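Local structure of glycine oxidase (Bacillus cereus ATCC 14579, 7CYX) at residues L80-E91 and H152-F162. The protein probably catalyses the FAD-dependent oxidation of glycine by oxygen to glyoxylate, ammonium and hydrogen peroxide, a step linked to thiamine diphosphate biosynthesis. Sequence-based numbering, arbitrary orientation.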
ATOM      1  N   LEU A  80      -8.155  -2.553 -10.630  1.00 62.82           N
ATOM      2  CA  LEU A  80      -6.763  -2.133 -10.531  1.00 56.40           C
ATOM      3  C   LEU A  80      -6.013  -3.080  -9.580  1.00 54.94           C
ATOM      4  O   LEU A  80      -4.944  -3.593  -9.918  1.00 52.58           O
ATOM      5  CB  LEU A  80      -6.704  -0.679 -10.045  1.00 55.31           C
ATOM      6  CG  LEU A  80      -7.111   0.401 -11.053  1.00 57.94           C
ATOM      7  CD1 LEU A  80      -7.216   1.750 -10.361  1.00 55.28           C
ATOM      8  CD2 LEU A  80      -6.146   0.493 -12.224  1.00 55.05           C
ATOM      9  N   ARG A  81      -6.584  -3.306  -8.392  1.00 55.30           N
ATOM     10  CA  ARG A  81      -6.017  -4.257  -7.433  1.00 63.94           C
ATOM     11  C   ARG A  81      -5.730  -5.592  -8.143  1.00 62.36           C
ATOM     12  O   ARG A  81      -4.589  -6.059  -8.104  1.00 57.73           O
ATOM     13  CB  ARG A  81      -6.926  -4.417  -6.209  1.00 61.95           C
ATOM     14  CG  ARG A  81      -6.593  -5.609  -5.322  1.00 67.96           C
ATOM     15  CD  ARG A  81      -5.140  -5.705  -4.855  1.00 74.77           C
ATOM     16  NE  ARG A  81      -4.492  -6.975  -5.207  1.00 81.02           N
ATOM     17  CZ  ARG A  81      -3.589  -7.621  -4.468  1.00 76.38           C
ATOM     18  NH1 ARG A  81      -3.404  -7.291  -3.201  1.00 72.47           N
ATOM     19  NH2 ARG A  81      -2.888  -8.611  -4.999  1.00 78.87           N
ATOM     20  N   GLU A  82      -6.737  -6.136  -8.844  1.00 61.47           N
ATOM     21  CA  GLU A  82      -6.657  -7.454  -9.476  1.00 71.83           C
ATOM     22  C   GLU A  82      -5.573  -7.479 -10.555  1.00 64.36           C
ATOM     23  O   GLU A  82      -4.885  -8.469 -10.702  1.00 65.26           O
ATOM     24  CB  GLU A  82      -8.013  -7.896 -10.039  1.00 81.40           C
ATOM     25  CG  GLU A  82      -8.758  -8.829  -9.092  1.00 86.35           C
ATOM     26  CD  GLU A  82     -10.250  -8.978  -9.340  1.00 97.15           C
ATOM     27  OE1 GLU A  82     -10.623  -9.439 -10.440  1.00 90.81           O
ATOM     28  OE2 GLU A  82     -11.041  -8.632  -8.426  1.00 99.62           O
ATOM     29  N   LYS A  83      -5.405  -6.374 -11.272  1.00 57.73           N
ATOM     30  CA  LYS A  83      -4.499  -6.330 -12.385  1.00 54.92           C
ATOM     31  C   LYS A  83      -3.066  -6.020 -11.932  1.00 61.27           C
ATOM     32  O   LYS A  83      -2.125  -6.522 -12.525  1.00 65.49           O
ATOM     33  CB  LYS A  83      -4.989  -5.285 -13.384  1.00 56.18           C
ATOM     34  CG  LYS A  83      -4.286  -5.286 -14.729  1.00 56.89           C
ATOM     35  CD  LYS A  83      -4.680  -4.103 -15.578  1.00 58.42           C
ATOM     36  CE  LYS A  83      -4.006  -4.064 -16.930  1.00 53.92           C
ATOM     37  NZ  LYS A  83      -4.520  -2.924 -17.719  1.00 53.30           N
ATOM     38  N   THR A  84      -2.887  -5.152 -10.931  1.00 56.98           N
ATOM     39  CA  THR A  84      -1.554  -4.566 -10.701  1.00 49.80           C
ATOM     40  C   THR A  84      -0.994  -4.934  -9.338  1.00 44.66           C
ATOM     41  O   THR A  84       0.208  -4.712  -9.097  1.00 54.92           O
ATOM     42  CB  THR A  84      -1.566  -3.033 -10.745  1.00 49.73           C
ATOM     43  OG1 THR A  84      -2.233  -2.527  -9.584  1.00 50.61           O
ATOM     44  CG2 THR A  84      -2.231  -2.504 -11.990  1.00 55.23           C
ATOM     45  N   GLY A  85      -1.871  -5.395  -8.446  1.00 48.26           N
ATOM     46  CA  GLY A  85      -1.531  -5.739  -7.078  1.00 51.41           C
ATOM     47  C   GLY A  85      -1.688  -4.568  -6.126  1.00 51.75           C
ATOM     48  O   GLY A  85      -1.776  -4.771  -4.911  1.00 52.49           O
ATOM     49  N   VAL A  86      -1.732  -3.344  -6.682  1.00 62.43           N
ATOM     50  CA  VAL A  86      -1.834  -2.125  -5.894  1.00 53.37           C
ATOM     51  C   VAL A  86      -3.294  -1.921  -5.508  1.00 49.68           C
ATOM     52  O   VAL A  86      -4.125  -1.869  -6.384  1.00 53.44           O
ATOM     53  CB  VAL A  86      -1.312  -0.898  -6.656  1.00 55.62           C
ATOM     54  CG1 VAL A  86      -1.620   0.384  -5.902  1.00 50.61           C
ATOM     55  CG2 VAL A  86       0.179  -1.003  -6.936  1.00 57.57           C
ATOM     56  N   ASP A  87      -3.555  -1.842  -4.197  1.00 47.84           N
ATOM     57  CA  ASP A  87      -4.808  -1.369  -3.617  1.00 51.19           C
ATOM     58  C   ASP A  87      -4.731   0.151  -3.425  1.00 49.30           C
ATOM     59  O   ASP A  87      -3.760   0.639  -2.842  1.00 49.12           O
ATOM     60  CB  ASP A  87      -5.059  -2.013  -2.253  1.00 57.05           C
ATOM     61  CG  ASP A  87      -6.402  -1.657  -1.642  1.00 55.69           C
ATOM     62  OD1 ASP A  87      -7.391  -2.317  -2.003  1.00 64.20           O
ATOM     63  OD2 ASP A  87      -6.441  -0.733  -0.798  1.00 60.39           O
ATOM     64  N   ILE A  88      -5.732   0.862  -3.944  1.00 46.83           N
ATOM     65  CA  ILE A  88      -5.769   2.352  -3.973  1.00 47.43           C
ATOM     66  C   ILE A  88      -6.372   2.929  -2.695  1.00 44.50           C
ATOM     67  O   ILE A  88      -6.536   4.125  -2.636  1.00 46.01           O
ATOM     68  CB  ILE A  88      -6.529   2.836  -5.221  1.00 46.29           C
ATOM     69  CG1 ILE A  88      -8.016   2.497  -5.145  1.00 47.19           C
ATOM     70  CG2 ILE A  88      -5.901   2.287  -6.479  1.00 46.91           C
ATOM     71  CD1 ILE A  88      -8.847   3.189  -6.173  1.00 48.93           C
ATOM     72  N   GLY A  89      -6.683   2.096  -1.720  1.00 39.17           N
ATOM     73  CA  GLY A  89      -7.258   2.601  -0.468  1.00 40.51           C
ATOM     74  C   GLY A  89      -8.661   3.141  -0.640  1.00 44.35           C
ATOM     75  O   GLY A  89      -9.037   4.001   0.133  1.00 48.26           O
ATOM     76  N   TYR A  90      -9.420   2.646  -1.609  1.00 43.75           N
ATOM     77  CA  TYR A  90     -10.795   3.169  -1.752  1.00 49.85           C
ATOM     78  C   TYR A  90     -11.569   2.869  -0.479  1.00 49.99           C
ATOM     79  O   TYR A  90     -11.610   1.736  -0.049  1.00 59.59           O
ATOM     80  CB  TYR A  90     -11.558   2.541  -2.911  1.00 53.07           C
ATOM     81  CG  TYR A  90     -12.966   3.058  -2.995  1.00 53.23           C
ATOM     82  CD1 TYR A  90     -13.211   4.406  -3.145  1.00 51.17           C
ATOM     83  CD2 TYR A  90     -14.050   2.214  -2.874  1.00 56.32           C
ATOM     84  CE1 TYR A  90     -14.495   4.904  -3.206  1.00 55.40           C
ATOM     85  CE2 TYR A  90     -15.344   2.694  -2.936  1.00 57.51           C
ATOM     86  CZ  TYR A  90     -15.568   4.044  -3.101  1.00 56.05           C
ATOM     87  OH  TYR A  90     -16.834   4.524  -3.157  1.00 56.20           O
ATOM     88  N   GLU A  91     -12.197   3.891   0.071  1.00 55.10           N
ATOM     89  CA  GLU A  91     -12.959   3.750   1.325  1.00 54.86           C
ATOM     90  C   GLU A  91     -14.219   4.592   1.204  1.00 49.33           C
ATOM     91  O   GLU A  91     -14.137   5.675   0.674  1.00 47.84           O
ATOM     92  CB  GLU A  91     -12.109   4.282   2.470  1.00 64.70           C
ATOM     93  CG  GLU A  91     -12.499   3.730   3.817  1.00 72.00           C
ATOM     94  CD  GLU A  91     -11.336   3.545   4.763  1.00 67.87           C
ATOM     95  OE1 GLU A  91     -10.618   2.562   4.606  1.00 71.64           O
ATOM     96  OE2 GLU A  91     -11.164   4.385   5.641  1.00 58.61           O
ATOM     97  N   HIS A 152     -12.956   8.245   0.161  1.00 47.39           N
ATOM     98  CA  HIS A 152     -11.671   8.783  -0.315  1.00 51.28           C
ATOM     99  C   HIS A 152     -10.770   7.639  -0.757  1.00 50.57           C
ATOM    100  O   HIS A 152     -11.116   6.482  -0.554  1.00 47.12           O
ATOM    101  CB  HIS A 152     -11.016   9.590   0.804  1.00 50.11           C
ATOM    102  CG  HIS A 152     -10.933   8.844   2.083  1.00 57.98           C
ATOM    103  ND1 HIS A 152      -9.744   8.574   2.691  1.00 62.69           N
ATOM    104  CD2 HIS A 152     -11.883   8.283   2.849  1.00 58.93           C
ATOM    105  CE1 HIS A 152      -9.967   7.898   3.794  1.00 62.05           C
ATOM    106  NE2 HIS A 152     -11.264   7.707   3.911  1.00 57.02           N
ATOM    107  N   VAL A 153      -9.648   8.003  -1.353  1.00 46.71           N
ATOM    108  CA  VAL A 153      -8.638   7.027  -1.820  1.00 45.13           C
ATOM    109  C   VAL A 153      -7.257   7.532  -1.413  1.00 43.53           C
ATOM    110  O   VAL A 153      -7.154   8.588  -0.806  1.00 42.47           O
ATOM    111  CB  VAL A 153      -8.719   6.876  -3.344  1.00 49.79           C
ATOM    112  CG1 VAL A 153      -9.921   6.061  -3.757  1.00 51.85           C
ATOM    113  CG2 VAL A 153      -8.716   8.223  -4.035  1.00 49.91           C
ATOM    114  N   ILE A 154      -6.244   6.736  -1.701  1.00 40.64           N
ATOM    115  CA  ILE A 154      -4.848   7.164  -1.458  1.00 45.61           C
ATOM    116  C   ILE A 154      -4.324   7.628  -2.814  1.00 46.13           C
ATOM    117  O   ILE A 154      -3.988   6.785  -3.635  1.00 47.56           O
ATOM    118  CB  ILE A 154      -4.037   6.025  -0.834  1.00 46.46           C
ATOM    119  CG1 ILE A 154      -4.585   5.695   0.550  1.00 47.28           C
ATOM    120  CG2 ILE A 154      -2.568   6.381  -0.778  1.00 47.77           C
ATOM    121  CD1 ILE A 154      -4.393   4.276   0.948  1.00 47.01           C
ATOM    122  N   ALA A 155      -4.315   8.941  -3.013  1.00 38.14           N
ATOM    123  CA  ALA A 155      -3.939   9.592  -4.280  1.00 41.92           C
ATOM    124  C   ALA A 155      -2.704   8.966  -4.921  1.00 42.76           C
ATOM    125  O   ALA A 155      -2.794   8.586  -6.064  1.00 51.35           O
ATOM    126  CB  ALA A 155      -3.771  11.066  -4.064  1.00 42.32           C
ATOM    127  N   PRO A 156      -1.538   8.891  -4.260  1.00 45.90           N
ATOM    128  CA  PRO A 156      -0.355   8.317  -4.902  1.00 44.30           C
ATOM    129  C   PRO A 156      -0.551   6.846  -5.305  1.00 43.00           C
ATOM    130  O   PRO A 156       0.081   6.395  -6.228  1.00 50.29           O
ATOM    131  CB  PRO A 156       0.794   8.423  -3.884  1.00 40.62           C
ATOM    132  CG  PRO A 156       0.231   9.194  -2.689  1.00 43.99           C
ATOM    133  CD  PRO A 156      -1.258   9.396  -2.909  1.00 46.92           C
ATOM    134  N   GLU A 157      -1.377   6.093  -4.572  1.00 49.89           N
ATOM    135  CA  GLU A 157      -1.562   4.670  -4.862  1.00 47.48           C
ATOM    136  C   GLU A 157      -2.442   4.524  -6.110  1.00 47.14           C
ATOM    137  O   GLU A 157      -2.162   3.706  -6.998  1.00 46.95           O
ATOM    138  CB  GLU A 157      -2.130   3.935  -3.650  1.00 52.16           C
ATOM    139  CG  GLU A 157      -1.126   3.713  -2.528  1.00 59.70           C
ATOM    140  CD  GLU A 157       0.279   3.301  -2.946  1.00 61.32           C
ATOM    141  OE1 GLU A 157       0.533   2.087  -3.051  1.00 57.26           O
ATOM    142  OE2 GLU A 157       1.122   4.206  -3.140  1.00 66.74           O
ATOM    143  N   LEU A 158      -3.481   5.358  -6.204  1.00 47.30           N
ATOM    144  CA  LEU A 158      -4.328   5.359  -7.367  1.00 43.57           C
ATOM    145  C   LEU A 158      -3.484   5.732  -8.589  1.00 49.25           C
ATOM    146  O   LEU A 158      -3.603   5.119  -9.652  1.00 45.76           O
ATOM    147  CB  LEU A 158      -5.453   6.366  -7.161  1.00 43.05           C
ATOM    148  CG  LEU A 158      -6.248   6.679  -8.419  1.00 43.26           C
ATOM    149  CD1 LEU A 158      -7.028   5.438  -8.858  1.00 41.96           C
ATOM    150  CD2 LEU A 158      -7.165   7.867  -8.186  1.00 39.44           C
ATOM    151  N   THR A 159      -2.646   6.761  -8.420  1.00 43.84           N
ATOM    152  CA  THR A 159      -1.788   7.228  -9.468  1.00 47.99           C
ATOM    153  C   THR A 159      -0.901   6.076  -9.943  1.00 49.35           C
ATOM    154  O   THR A 159      -0.896   5.738 -11.102  1.00 48.74           O
ATOM    155  CB  THR A 159      -0.899   8.385  -8.997  1.00 48.01           C
ATOM    156  OG1 THR A 159      -1.742   9.479  -8.644  1.00 44.60           O
ATOM    157  CG2 THR A 159       0.099   8.809 -10.047  1.00 49.09           C
ATOM    158  N   LYS A 160      -0.138   5.498  -9.011  1.00 53.47           N
ATOM    159  CA  LYS A 160       0.757   4.425  -9.321  1.00 48.68           C
ATOM    160  C   LYS A 160      -0.048   3.281  -9.958  1.00 46.90           C
ATOM    161  O   LYS A 160       0.399   2.713 -10.936  1.00 44.72           O
ATOM    162  CB  LYS A 160       1.540   4.024  -8.071  1.00 52.48           C
ATOM    163  CG  LYS A 160       2.621   5.016  -7.652  1.00 56.16           C
ATOM    164  CD  LYS A 160       3.222   4.716  -6.283  1.00 59.74           C
ATOM    165  CE  LYS A 160       3.246   5.890  -5.324  1.00 64.19           C
ATOM    166  NZ  LYS A 160       4.547   6.602  -5.338  1.00 68.48           N
ATOM    167  N   ALA A 161      -1.254   2.990  -9.450  1.00 43.78           N
ATOM    168  CA  ALA A 161      -2.045   1.887  -9.994  1.00 49.99           C
ATOM    169  C   ALA A 161      -2.318   2.098 -11.496  1.00 55.41           C
ATOM    170  O   ALA A 161      -2.015   1.211 -12.318  1.00 56.72           O
ATOM    171  CB  ALA A 161      -3.319   1.718  -9.217  1.00 52.54           C
ATOM    172  N   PHE A 162      -2.883   3.263 -11.844  1.00 50.61           N
ATOM    173  CA  PHE A 162      -3.150   3.638 -13.223  1.00 50.60           C
ATOM    174  C   PHE A 162      -1.909   3.385 -14.085  1.00 51.97           C
ATOM    175  O   PHE A 162      -2.004   2.767 -15.146  1.00 48.33           O
ATOM    176  CB  PHE A 162      -3.525   5.117 -13.346  1.00 50.40           C
ATOM    177  CG  PHE A 162      -4.976   5.456 -13.139  1.00 46.42           C
ATOM    178  CD1 PHE A 162      -5.978   4.759 -13.789  1.00 50.65           C
ATOM    179  CD2 PHE A 162      -5.345   6.512 -12.324  1.00 49.85           C
ATOM    180  CE1 PHE A 162      -7.316   5.088 -13.615  1.00 49.09           C
ATOM    181  CE2 PHE A 162      -6.681   6.841 -12.146  1.00 50.88           C
ATOM    182  CZ  PHE A 162      -7.669   6.122 -12.780  1.00 47.66           C
TER
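The Tyr90 ring meets Val153 CG1 at its edge, in the ring plane, 3.7 Å from CD1, while its hydroxyl is hydrogen-bonded to Arg70 and Glu92. The Glu91 carboxylate stands almost perpendicular to the His152 imidazole, the planes 85° apart; OE2 stays 3.7 Å from NE2 without a hydrogen bond, while the other ring nitrogen, ND1, is hydrogen-bonded to Lys256 NZ. Their backbones form a single antiparallel bridge, a hydrogen-bonded pair: Glu91 N to His152 O and His152 N to Glu91 O, each 2.9 Å. Further along, Ile154 N, at the N-cap of helix 155-168, donates a nearly straight bond (171°) to Ile88 O. With CG1 set between backbone N and carbonyl carbon (chi1 68°), Ile88 spreads its branches: CD1 reaches Val153 CG1 and Leu158 CD1, both at 3.9 Å, and CG2 packs on Ala161 CB at 3.8 Å. Val86 CG1 (4.0 Å) and Leu80 CD1 (4.1 Å) also lie against Ala161 CB. Three backbone hydrogen bonds and these aliphatic contacts thus fasten the chain leaving helix 73-84 along helix 155-168. Leu158 on this helix and Val153 just ahead of it touch FAD-binding Val14 and Ile338, respectively, which probably places both in a second shell behind the flavin site.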